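Local coordinates for SusD superfamily protein (Bacteroides vulgatus, PDB 3MYV), which probably binds polysaccharide at the cell surface as an outer-membrane protein of a gut Bacteroides, at residues Cys120-Thr125 / Tyr200-Asp205; Ala142-His147 / Tyr164-Glu169; Ala242-Gly245 / Phe250-Ala253. All coordinates share one frame; numbering follows the deposited sequence.

Contacts 1 and 2 are neighbours, their centres about 10 Å apart, and touch each other: Gln121 on helix 103-128 reaches from contact 1 to the backbone of 142-147, and Tyr164 of contact 2 packs on Tyr202 and His203 of contact 1. Contact 1 is buried and purely aromatic, contact 2 only partly buried, with one phenylalanine covered by a loop, and neither has a hydrogen bond across its segments. Contact 3, a surface contact on the opposite side of the chain's centre from contact 1, is the polar one: within a short excursion of the chain a glutamate binds the backbone. Its centre lies about 23 Å from that of contact 1.

Contact 1. Residues Cys120-Thr125 / Tyr200-Asp205; sequences CQFDLT and YLYHDD
Phe122 and Tyr202 meet where helix 103-128 faces the C-terminal end of helix 189-202, their CA atoms 10.0 Å apart, a spacing that two aromatic side chains span between them. Both side chains set out toward the opposite helix. The rings form a T-shaped (edge-to-face) pair, with centroids 5.0 Å apart and planes at 78°. Phe122 supplies the edge: its CG lies anti to the backbone N (chi1 171°), which carries the ring out from the helix until CZ stands over the middle of the Tyr202 face, 3.6 Å from Tyr202 CD2. Phenylalanine suits this place because its slightly positive C-H edge can meet the electron-rich face of the tyrosine without any polar group entering the interior. Tyrosine suits the other side, since its ring is apolar while its hydroxyl reaches a weak hydrogen bond with Arg126; Arg403 adds a cation-pi contact to the same ring. The pair thus joins two helices of the alpha-helical, TPR-related part of the SusD fold, and Tyr164 of helix 160-177 packs against both rings. Just beyond Tyr202 the helix ends in a Schellman motif, in which Asp204 takes positive phi and Asp205 N bonds back to Tyr200 O at 2.9 Å. His203 ND1 then donates to Asp205 OD2 at 2.7 Å, the acceptor lying in the imidazole plane and the donor above the carboxylate plane, so the turn is tied side chain to side chain. On the facing helix, Thr125 OG1 bonds to Gln121 O, giving the buried hydroxyl a partner on its own helix. Thr125 N reaches that oxygen from the opposite face of the carbonyl plane.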
loop_
_atom_site.group_PDB
_atom_site.type_symbol
_atom_site.label_atom_id
_atom_site.label_comp_id
_atom_site.label_asym_id
_atom_site.label_seq_id
_atom_site.Cartn_x
_atom_site.Cartn_y
_atom_site.Cartn_z
ATOM N N CYS A 120 10.121 -1.622 -1.165
ATOM C CA CYS A 120 10.669 -1.021 0.039
ATOM C C CYS A 120 11.080 0.422 -0.227
ATOM O O CYS A 120 10.721 1.346 0.521
ATOM C CB CYS A 120 11.884 -1.801 0.513
ATOM S SG CYS A 120 11.457 -3.399 1.246
ATOM N N GLN A 121 11.835 0.630 -1.292
ATOM C CA GLN A 121 12.282 2.003 -1.580
ATOM C C GLN A 121 11.110 2.916 -1.896
ATOM O O GLN A 121 11.111 4.119 -1.530
ATOM C CB GLN A 121 13.330 2.014 -2.684
ATOM C CG GLN A 121 14.059 3.391 -2.776
ATOM C CD GLN A 121 15.033 3.610 -1.624
ATOM O OE1 GLN A 121 15.952 2.802 -1.425
ATOM N NE2 GLN A 121 14.888 4.752 -0.908
ATOM N N PHE A 122 10.095 2.379 -2.577
ATOM C CA PHE A 122 8.893 3.168 -2.912
ATOM C C PHE A 122 8.169 3.630 -1.654
ATOM O O PHE A 122 7.842 4.806 -1.512
ATOM C CB PHE A 122 7.957 2.370 -3.837
ATOM C CG PHE A 122 6.599 3.020 -4.071
ATOM C CD1 PHE A 122 6.495 4.235 -4.738
ATOM C CD2 PHE A 122 5.432 2.382 -3.693
ATOM C CE1 PHE A 122 5.242 4.815 -4.971
ATOM C CE2 PHE A 122 4.182 2.949 -3.940
ATOM C CZ PHE A 122 4.095 4.171 -4.589
ATOM N N ASP A 123 7.964 2.704 -0.721
ATOM C CA ASP A 123 7.329 3.034 0.544
ATOM C C ASP A 123 8.121 4.087 1.328
ATOM O O ASP A 123 7.552 5.098 1.772
ATOM C CB ASP A 123 7.091 1.763 1.351
ATOM C CG ASP A 123 5.926 0.928 0.790
ATOM O OD1 ASP A 123 5.072 1.510 0.075
ATOM O OD2 ASP A 123 5.880 -0.300 1.049
ATOM N N LEU A 124 9.438 3.912 1.416
ATOM C CA LEU A 124 10.294 4.949 2.022
ATOM C C LEU A 124 10.145 6.304 1.351
ATOM O O LEU A 124 10.164 7.338 2.033
ATOM C CB LEU A 124 11.769 4.547 2.020
ATOM C CG LEU A 124 12.140 3.430 3.005
ATOM C CD1 LEU A 124 13.505 2.776 2.634
ATOM C CD2 LEU A 124 12.130 3.930 4.460
ATOM N N THR A 125 10.002 6.294 0.038
ATOM C CA THR A 125 9.889 7.522 -0.726
ATOM C C THR A 125 8.555 8.204 -0.447
ATOM O O THR A 125 8.503 9.425 -0.226
ATOM C CB THR A 125 10.079 7.264 -2.217
ATOM O OG1 THR A 125 11.333 6.575 -2.438
ATOM C CG2 THR A 125 10.034 8.568 -2.996
ATOM N N TYR A 200 4.129 3.996 -11.845
ATOM C CA TYR A 200 4.003 4.891 -13.015
ATOM C C TYR A 200 2.977 5.996 -12.723
ATOM O O TYR A 200 3.228 7.179 -12.961
ATOM C CB TYR A 200 3.543 4.137 -14.263
ATOM C CG TYR A 200 4.564 3.314 -15.014
ATOM C CD1 TYR A 200 5.881 3.743 -15.192
ATOM C CD2 TYR A 200 4.190 2.084 -15.576
ATOM C CE1 TYR A 200 6.791 2.966 -15.919
ATOM C CE2 TYR A 200 5.068 1.328 -16.268
ATOM C CZ TYR A 200 6.373 1.760 -16.445
ATOM O OH TYR A 200 7.234 0.946 -17.153
ATOM N N LEU A 201 1.850 5.623 -12.140
ATOM C CA LEU A 201 0.767 6.578 -11.828
ATOM C C LEU A 201 1.201 7.618 -10.809
ATOM O O LEU A 201 0.997 8.833 -11.007
ATOM C CB LEU A 201 -0.485 5.815 -11.326
ATOM C CG LEU A 201 -1.769 6.622 -11.100
ATOM C CD1 LEU A 201 -2.387 6.970 -12.451
ATOM C CD2 LEU A 201 -2.805 5.880 -10.193
ATOM N N TYR A 202 1.833 7.155 -9.732
ATOM C CA TYR A 202 2.404 8.047 -8.744
ATOM C C TYR A 202 3.466 8.977 -9.348
ATOM O O TYR A 202 3.664 10.080 -8.861
ATOM C CB TYR A 202 3.034 7.277 -7.599
ATOM C CG TYR A 202 2.112 6.843 -6.468
ATOM C CD1 TYR A 202 1.064 5.958 -6.687
ATOM C CD2 TYR A 202 2.345 7.272 -5.172
ATOM C CE1 TYR A 202 0.254 5.547 -5.650
ATOM C CE2 TYR A 202 1.560 6.840 -4.122
ATOM C CZ TYR A 202 0.522 5.983 -4.370
ATOM O OH TYR A 202 -0.271 5.585 -3.336
ATOM N N HIS A 203 4.157 8.495 -10.386
ATOM C CA HIS A 203 5.186 9.261 -11.085
ATOM C C HIS A 203 4.647 10.188 -12.204
ATOM O O HIS A 203 5.428 10.872 -12.883
ATOM C CB HIS A 203 6.228 8.292 -11.644
ATOM C CG HIS A 203 7.538 8.937 -12.004
ATOM N ND1 HIS A 203 8.096 8.831 -13.265
ATOM C CD2 HIS A 203 8.406 9.667 -11.267
ATOM C CE1 HIS A 203 9.247 9.486 -13.286
ATOM N NE2 HIS A 203 9.462 9.999 -12.084
ATOM N N ASP A 204 3.323 10.266 -12.348
ATOM C CA ASP A 204 2.649 11.039 -13.417
ATOM C C ASP A 204 2.925 10.517 -14.829
ATOM O O ASP A 204 2.746 11.251 -15.811
ATOM C CB ASP A 204 3.019 12.547 -13.347
ATOM C CG ASP A 204 1.795 13.474 -13.357
ATOM O OD1 ASP A 204 0.639 13.017 -13.514
ATOM O OD2 ASP A 204 1.993 14.696 -13.192
ATOM N N ASP A 205 3.358 9.267 -14.956
ATOM C CA ASP A 205 3.561 8.653 -16.259
ATOM C C ASP A 205 2.210 8.018 -16.637
ATOM O O ASP A 205 2.063 6.807 -16.673
ATOM C CB ASP A 205 4.646 7.570 -16.221
ATOM C CG ASP A 205 6.033 8.094 -15.927
ATOM O OD1 ASP A 205 6.445 9.163 -16.454
ATOM O OD2 ASP A 205 6.734 7.389 -15.161
#

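Contact 2. Residues Ala142-His147 / Tyr164-Glu169; sequences APLIDH and YDFIIE
Phe166 carries this contact, its ring reaching from helix 160-177 to the loop Leu144-His147, where Asp146 comes nearest along the backbone. The first element is a CH-pi interaction. Asp146 CB sits over one face of the ring, 3.6 Å from the centroid and 19° off the ring normal, displaced somewhat toward the rim near Phe166 CD1. The methylene does the touching, while the carboxylate leads away from the helix: with CG set between the backbone N and the carbonyl carbon (chi1 64°), the aspartate turns its apolar part to the ring and keeps its charge apart from it.

Apolar packing adds a second element. Leu144 CD1 lies 3.8 Å from Phe166 CD2, approaching obliquely, and the branched leucine brings this methyl to the ring although its CB does not point at the helix. The Ile145 side chain sets out away from the helix, but its carbonyl O comes within 3.8 Å of Phe166 CZ. A flat, broad phenylalanine suits a place where one ring must meet a leucine methyl, a methylene and backbone atoms together.

No hydrogen bond links the two segments; the polar bonds run within the loop. His147 ND1 donates to Asp146 OD1 at 2.7 Å, with an angle of 166° at the hydrogen and the acceptor close to the imidazole plane. Glu153 takes the other nitrogen, which fixes the ring's rotation. The backbone makes an inverse gamma turn about Ile145, with a weak bond from Asp146 N to Leu144 O.

Around the loop, Gln121 of helix 103-128 pairs with Pro143 O and Ile145 N, and Trp87 of helix 77-94 binds Ile145 O. With Phe166 of helix 160-177, three helices thus meet the loop that follows strand 140-143. Phe166 also touches Ile117 of helix 103-128.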
loop_
_atom_site.group_PDB
_atom_site.type_symbol
_atom_site.label_atom_id
_atom_site.label_comp_id
_atom_site.label_asym_id
_atom_site.label_seq_id
_atom_site.Cartn_x
_atom_site.Cartn_y
_atom_site.Cartn_z
ATOM N N ALA A 142 14.094 9.475 1.087
ATOM C CA ALA A 142 14.923 8.767 2.042
ATOM C C ALA A 142 16.294 8.574 1.390
ATOM O O ALA A 142 16.464 8.822 0.182
ATOM C CB ALA A 142 14.304 7.423 2.359
ATOM N N PRO A 143 17.284 8.122 2.173
ATOM C CA PRO A 143 18.490 7.589 1.540
ATOM C C PRO A 143 18.107 6.482 0.554
ATOM O O PRO A 143 17.150 5.725 0.798
ATOM C CB PRO A 143 19.292 7.034 2.731
ATOM C CG PRO A 143 18.856 7.824 3.862
ATOM C CD PRO A 143 17.385 8.100 3.638
ATOM N N LEU A 144 18.821 6.422 -0.564
ATOM C CA LEU A 144 18.451 5.570 -1.686
ATOM C C LEU A 144 19.357 4.351 -1.735
ATOM O O LEU A 144 20.561 4.482 -2.021
ATOM C CB LEU A 144 18.581 6.396 -2.979
ATOM C CG LEU A 144 18.290 5.676 -4.304
ATOM C CD1 LEU A 144 16.931 5.035 -4.266
ATOM C CD2 LEU A 144 18.426 6.641 -5.512
ATOM N N ILE A 145 18.817 3.166 -1.459
ATOM C CA ILE A 145 19.623 1.930 -1.469
ATOM C C ILE A 145 19.571 1.316 -2.860
ATOM O O ILE A 145 18.844 0.334 -3.131
ATOM C CB ILE A 145 19.160 0.920 -0.378
ATOM C CG1 ILE A 145 18.919 1.643 0.966
ATOM C CG2 ILE A 145 20.168 -0.200 -0.186
ATOM C CD1 ILE A 145 20.117 2.483 1.487
ATOM N N ASP A 146 20.343 1.933 -3.745
ATOM C CA ASP A 146 20.423 1.560 -5.139
ATOM C C ASP A 146 21.725 0.834 -5.424
ATOM O O ASP A 146 22.130 0.730 -6.574
ATOM C CB ASP A 146 20.247 2.781 -6.055
ATOM C CG ASP A 146 21.364 3.818 -5.903
ATOM O OD1 ASP A 146 22.183 3.670 -4.989
ATOM O OD2 ASP A 146 21.412 4.792 -6.702
ATOM N N HIS A 147 22.353 0.319 -4.372
ATOM C CA HIS A 147 23.612 -0.417 -4.466
ATOM C C HIS A 147 23.883 -1.145 -3.160
ATOM O O HIS A 147 23.206 -0.913 -2.142
ATOM C CB HIS A 147 24.779 0.542 -4.703
ATOM C CG HIS A 147 24.955 1.537 -3.601
ATOM N ND1 HIS A 147 24.138 2.637 -3.463
ATOM C CD2 HIS A 147 25.837 1.589 -2.576
ATOM C CE1 HIS A 147 24.520 3.332 -2.406
ATOM N NE2 HIS A 147 25.549 2.713 -1.847
ATOM N N TYR A 164 12.486 7.514 -7.619
ATOM C CA TYR A 164 11.607 7.023 -8.699
ATOM C C TYR A 164 12.359 6.503 -9.920
ATOM O O TYR A 164 12.007 5.439 -10.475
ATOM C CB TYR A 164 10.579 8.097 -9.115
ATOM C CG TYR A 164 9.306 8.094 -8.274
ATOM C CD1 TYR A 164 8.212 7.285 -8.612
ATOM C CD2 TYR A 164 9.191 8.912 -7.145
ATOM C CE1 TYR A 164 7.063 7.277 -7.840
ATOM C CE2 TYR A 164 8.036 8.926 -6.382
ATOM C CZ TYR A 164 6.976 8.109 -6.738
ATOM O OH TYR A 164 5.829 8.163 -5.984
ATOM N N ASP A 165 13.383 7.236 -10.362
ATOM C CA ASP A 165 14.188 6.783 -11.497
ATOM C C ASP A 165 14.707 5.357 -11.254
ATOM O O ASP A 165 14.562 4.467 -12.103
ATOM C CB ASP A 165 15.354 7.738 -11.773
ATOM C CG ASP A 165 14.905 9.089 -12.333
ATOM O OD1 ASP A 165 13.705 9.295 -12.612
ATOM O OD2 ASP A 165 15.772 9.961 -12.494
ATOM N N PHE A 166 15.252 5.134 -10.063
ATOM C CA PHE A 166 15.763 3.834 -9.677
ATOM C C PHE A 166 14.674 2.764 -9.519
ATOM O O PHE A 166 14.829 1.633 -9.995
ATOM C CB PHE A 166 16.540 3.933 -8.350
ATOM C CG PHE A 166 16.832 2.599 -7.728
ATOM C CD1 PHE A 166 17.804 1.775 -8.273
ATOM C CD2 PHE A 166 16.154 2.181 -6.606
ATOM C CE1 PHE A 166 18.066 0.529 -7.736
ATOM C CE2 PHE A 166 16.431 0.937 -6.033
ATOM C CZ PHE A 166 17.386 0.119 -6.597
ATOM N N ILE A 167 13.610 3.108 -8.810
ATOM C CA ILE A 167 12.497 2.196 -8.573
ATOM C C ILE A 167 11.896 1.691 -9.893
ATOM O O ILE A 167 11.658 0.488 -10.072
ATOM C CB ILE A 167 11.407 2.889 -7.691
ATOM C CG1 ILE A 167 11.905 3.049 -6.254
ATOM C CG2 ILE A 167 10.110 2.103 -7.701
ATOM C CD1 ILE A 167 11.230 4.254 -5.487
ATOM N N ILE A 168 11.660 2.600 -10.830
ATOM C CA ILE A 168 11.007 2.217 -12.089
ATOM C C ILE A 168 11.910 1.316 -12.952
ATOM O O ILE A 168 11.473 0.265 -13.452
ATOM C CB ILE A 168 10.501 3.459 -12.853
ATOM C CG1 ILE A 168 9.280 4.057 -12.102
ATOM C CG2 ILE A 168 10.135 3.076 -14.306
ATOM C CD1 ILE A 168 8.999 5.542 -12.404
ATOM N N GLU A 169 13.176 1.694 -13.082
ATOM C CA GLU A 169 14.163 0.916 -13.848
ATOM C C GLU A 169 14.325 -0.474 -13.255
ATOM O O GLU A 169 14.432 -1.463 -13.979
ATOM C CB GLU A 169 15.528 1.598 -13.853
ATOM C CG GLU A 169 15.758 2.555 -14.983
ATOM C CD GLU A 169 17.162 3.187 -14.955
ATOM O OE1 GLU A 169 18.140 2.515 -14.520
ATOM O OE2 GLU A 169 17.266 4.368 -15.362
#

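Contact 3. Residues Ala242-Gly245 / Phe250-Ala253; sequences AKFG and FEIA
Glu251 OE2 accepts a hydrogen bond from Phe244 N at 3.0 Å, with an angle of 157° at the hydrogen. The donor comes from above the carboxylate plane. Asn328 ND2 binds the same oxygen. The other oxygen is held too: a water donates to Glu251 OE1 at 2.6 Å and accepts from Gly245 N, while Ser248 OG provides a further bond. The carboxylate therefore binds two successive backbone N-H groups of the loop, Phe244 directly and Gly245 through the water.

Glutamate has the length for this task. Its CG lies between the backbone N and the carbonyl carbon (chi1 65°), and the chain then runs on extended from strand 248-252 across to the loop. Along the way it runs past the rim of the Phe244 ring, Glu251 CG 3.4 Å from Phe244 CE1, and brings OE2 over one face, offset toward the rim, with ring and carboxylate planes 28° apart. At the edge of that ring, Phe244 CZ meets Ala253 CB at 4.0 Å, where the small alanine methyl fits beside the ring. Phe244 itself adopts positive phi, a left-handed backbone conformation that bends the loop as it leads back to the strand, which in turn pairs antiparallel with 329-333.

Lys243 extends alongside, its CB 3.8 Å from Glu251 OE2, but its NZ is bound by Glu326 O and Asn328 OD1 and makes no salt bridge to the glutamate. With N-H groups of the backbone and Asn328 and a water donating, and Ser248 OG bonded as well, the buried Glu251 carboxylate is probably favoured in its ionised form.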
loop_
_atom_site.group_PDB
_atom_site.type_symbol
_atom_site.label_atom_id
_atom_site.label_comp_id
_atom_site.label_asym_id
_atom_site.label_seq_id
_atom_site.Cartn_x
_atom_site.Cartn_y
_atom_site.Cartn_z
ATOM N N ALA A 242 -10.942 -17.673 2.670
ATOM C CA ALA A 242 -10.798 -17.468 1.237
ATOM C C ALA A 242 -9.479 -16.764 0.910
ATOM O O ALA A 242 -9.443 -15.876 0.076
ATOM C CB ALA A 242 -11.989 -16.682 0.705
ATOM N N LYS A 243 -8.381 -17.209 1.536
ATOM C CA LYS A 243 -7.096 -16.542 1.361
ATOM C C LYS A 243 -6.582 -16.722 -0.073
ATOM O O LYS A 243 -6.930 -17.685 -0.764
ATOM C CB LYS A 243 -6.063 -17.050 2.380
ATOM C CG LYS A 243 -6.419 -16.677 3.812
ATOM C CD LYS A 243 -5.396 -17.205 4.804
ATOM C CE LYS A 243 -5.421 -16.434 6.153
ATOM N NZ LYS A 243 -4.202 -16.703 7.049
ATOM N N PHE A 244 -5.775 -15.764 -0.510
ATOM C CA PHE A 244 -5.198 -15.795 -1.848
ATOM C C PHE A 244 -6.283 -15.923 -2.898
ATOM O O PHE A 244 -6.182 -16.753 -3.796
ATOM C CB PHE A 244 -4.151 -16.914 -1.945
ATOM C CG PHE A 244 -3.165 -16.901 -0.806
ATOM C CD1 PHE A 244 -2.235 -15.857 -0.679
ATOM C CD2 PHE A 244 -3.199 -17.876 0.168
ATOM C CE1 PHE A 244 -1.353 -15.819 0.393
ATOM C CE2 PHE A 244 -2.314 -17.831 1.243
ATOM C CZ PHE A 244 -1.392 -16.819 1.347
ATOM N N GLY A 245 -7.339 -15.097 -2.773
ATOM C CA GLY A 245 -8.435 -15.134 -3.721
ATOM C C GLY A 245 -8.061 -14.675 -5.125
ATOM O O GLY A 245 -6.939 -14.213 -5.379
ATOM N N PHE A 250 -0.659 -10.198 -4.612
ATOM C CA PHE A 250 0.270 -10.264 -3.485
ATOM C C PHE A 250 -0.476 -9.968 -2.206
ATOM O O PHE A 250 -1.063 -8.885 -2.075
ATOM C CB PHE A 250 1.402 -9.235 -3.690
ATOM C CG PHE A 250 2.401 -9.164 -2.553
ATOM C CD1 PHE A 250 2.767 -10.306 -1.823
ATOM C CD2 PHE A 250 2.980 -7.965 -2.228
ATOM C CE1 PHE A 250 3.677 -10.225 -0.778
ATOM C CE2 PHE A 250 3.900 -7.879 -1.184
ATOM C CZ PHE A 250 4.222 -9.024 -0.454
ATOM N N GLU A 251 -0.458 -10.905 -1.255
ATOM C CA GLU A 251 -0.911 -10.597 0.103
ATOM C C GLU A 251 0.084 -11.181 1.089
ATOM O O GLU A 251 0.726 -12.188 0.788
ATOM C CB GLU A 251 -2.330 -11.103 0.374
ATOM C CG GLU A 251 -2.496 -12.613 0.351
ATOM C CD GLU A 251 -3.948 -13.039 0.314
ATOM O OE1 GLU A 251 -4.654 -12.657 -0.645
ATOM O OE2 GLU A 251 -4.380 -13.791 1.227
ATOM N N ILE A 252 0.162 -10.586 2.276
ATOM C CA ILE A 252 1.041 -11.073 3.359
ATOM C C ILE A 252 0.419 -12.324 4.002
ATOM O O ILE A 252 -0.744 -12.311 4.450
ATOM C CB ILE A 252 1.261 -9.969 4.449
ATOM C CG1 ILE A 252 1.813 -8.678 3.837
ATOM C CG2 ILE A 252 2.158 -10.474 5.601
ATOM C CD1 ILE A 252 3.223 -8.838 3.164
ATOM N N ALA A 253 1.185 -13.404 4.067
ATOM C CA ALA A 253 0.668 -14.649 4.625
ATOM C C ALA A 253 0.801 -14.594 6.153
ATOM O O ALA A 253 1.892 -14.413 6.698
ATOM C CB ALA A 253 1.411 -15.871 4.067
HETATM O O HOH W 1 -7.280 -12.746 -0.935
#